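Probable spore coat polysaccharide biosynthesis protein E (Chromobacterium violaceum ATCC 12472, PDB 3G8R) probably acts, through its NeuB and SAF parts crystallised here, as a sialic acid synthase-like enzyme, perhaps an N-acylneuraminate-9-phosphate synthase, in making a surface polysaccharide sugar. Local coordinates at the interface of chains A and B. Numbering follows the deposited sequence. Chains: chain A/B, Probable spore coat polysaccharide biosynthesis protein E.

The interface of chains A and B. Residues chain A 119-120, 123-125; chain B 279, 312-313.
The loop of chain A that links strand 114-117 to helix 125-132 meets two loop segments of chain B: B:Arg279, just ahead of strand 281-284, and the loop at B:Ala312 and B:Asn313. The chain A residues belong to the NeuB barrel and the chain B residues to the SAF (antifreeze-like) domain, so this domain reaches over the barrel of the other subunit, as in sialic acid synthase dimers; the two-fold repeats the contact with the chains exchanged.

B:Arg279 presents NE, at the edge of its guanidinium and nearly in plane, to the carbonyl O of A:Cys120 in a hydrogen bond of 3.0 Å. The bond is fairly straight, at 156° about the hydrogen, and lands on an in-plane lone pair. A bend at the second torsion of the arginine (chi2 -130°) turns its outer chain toward the carbonyl.

The side chains of B:Asn313 and A:Thr123 cross at about a right angle. The hydroxyl A:Thr123 OG1 donates a hydrogen bond to a lone pair of the amide oxygen B:Asn313 OD1 at 2.8 Å, and with chi1 of 47° OG1 sits between its own backbone N and carbonyl carbon. B:Asn313 OD1 also lies 3.2 Å from A:Cys120 O, where two acceptors should repel. The backbone N-H of A:Asp124 is turned aside from OD1 and lends the modelled amide no support. The assignment of the O and N ends is therefore doubtful; exchanged, the nitrogen could donate to A:Cys120 O.

Beside this pair, CA of A:Asp124 packs against the amide carbon CG of B:Asn313 at 3.9 Å. The indole NE1 of A:Trp125 approaches the backbone O of B:Asn313 at 3.3 Å, markedly tilted from the expected N-H direction.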
loop_
_atom_site.group_PDB
_atom_site.type_symbol
_atom_site.label_atom_id
_atom_site.label_comp_id
_atom_site.label_asym_id
_atom_site.label_seq_id
_atom_site.Cartn_x
_atom_site.Cartn_y
_atom_site.Cartn_z
ATOM N N SER A 119 -1.972 7.255 22.833
ATOM C CA SER A 119 -1.969 5.811 22.992
ATOM C C SER A 119 -1.883 5.420 24.444
ATOM O O SER A 119 -2.326 4.341 24.812
ATOM C CB SER A 119 -0.784 5.191 22.245
ATOM O OG SER A 119 -0.206 6.140 21.370
ATOM N N CYS A 120 -1.278 6.285 25.258
ATOM C CA CYS A 120 -1.063 6.012 26.691
ATOM C C CYS A 120 -2.369 6.139 27.450
ATOM O O CYS A 120 -2.636 5.375 28.401
ATOM C CB CYS A 120 -0.013 6.953 27.280
ATOM S SG CYS A 120 -0.373 8.704 27.034
ATOM N N THR A 123 -6.569 3.542 27.155
ATOM C CA THR A 123 -7.452 2.818 28.081
ATOM C C THR A 123 -7.651 3.519 29.436
ATOM O O THR A 123 -8.125 2.924 30.401
ATOM C CB THR A 123 -6.970 1.377 28.304
ATOM O OG1 THR A 123 -5.555 1.372 28.560
ATOM C CG2 THR A 123 -7.241 0.564 27.096
ATOM N N ASP A 124 -7.273 4.783 29.499
ATOM C CA ASP A 124 -7.481 5.608 30.673
ATOM C C ASP A 124 -9.007 5.913 30.757
ATOM O O ASP A 124 -9.479 7.028 30.440
ATOM C CB ASP A 124 -6.615 6.868 30.512
ATOM C CG ASP A 124 -6.479 7.690 31.784
ATOM O OD1 ASP A 124 -7.521 7.941 32.426
ATOM O OD2 ASP A 124 -5.325 8.113 32.115
ATOM N N TRP A 125 -9.751 4.891 31.192
ATOM C CA TRP A 125 -11.220 4.856 31.163
ATOM C C TRP A 125 -11.925 6.083 31.701
ATOM O O TRP A 125 -12.831 6.612 31.058
ATOM C CB TRP A 125 -11.713 3.640 31.931
ATOM C CG TRP A 125 -11.152 2.384 31.395
ATOM C CD1 TRP A 125 -10.342 1.482 32.053
ATOM C CD2 TRP A 125 -11.332 1.881 30.065
ATOM N NE1 TRP A 125 -10.028 0.443 31.214
ATOM C CE2 TRP A 125 -10.611 0.660 29.984
ATOM C CE3 TRP A 125 -12.021 2.346 28.930
ATOM C CZ2 TRP A 125 -10.552 -0.106 28.792
ATOM C CZ3 TRP A 125 -11.966 1.588 27.747
ATOM C CH2 TRP A 125 -11.231 0.377 27.690
ATOM N N ARG B 279 1.486 7.161 31.684
ATOM C CA ARG B 279 0.168 6.838 32.273
ATOM C C ARG B 279 -0.084 7.439 33.657
ATOM O O ARG B 279 0.832 7.616 34.458
ATOM C CB ARG B 279 0.035 5.329 32.459
ATOM C CG ARG B 279 0.038 4.532 31.190
ATOM C CD ARG B 279 -1.121 3.564 31.172
ATOM N NE ARG B 279 -1.340 3.075 29.830
ATOM C CZ ARG B 279 -0.854 1.922 29.376
ATOM N NH1 ARG B 279 -0.115 1.156 30.190
ATOM N NH2 ARG B 279 -1.091 1.543 28.113
ATOM N N ALA B 312 -5.312 3.652 36.714
ATOM C CA ALA B 312 -6.295 4.463 35.939
ATOM C C ALA B 312 -6.779 3.748 34.692
ATOM O O ALA B 312 -7.975 3.728 34.392
ATOM C CB ALA B 312 -5.730 5.844 35.541
ATOM N N ASN B 313 -5.833 3.208 33.939
ATOM C CA ASN B 313 -6.150 2.329 32.844
ATOM C C ASN B 313 -6.669 1.026 33.391
ATOM O O ASN B 313 -7.021 0.148 32.624
ATOM C CB ASN B 313 -4.920 2.062 32.018
ATOM C CG ASN B 313 -4.418 3.278 31.360
ATOM O OD1 ASN B 313 -4.402 3.344 30.128
ATOM N ND2 ASN B 313 -4.003 4.273 32.152
#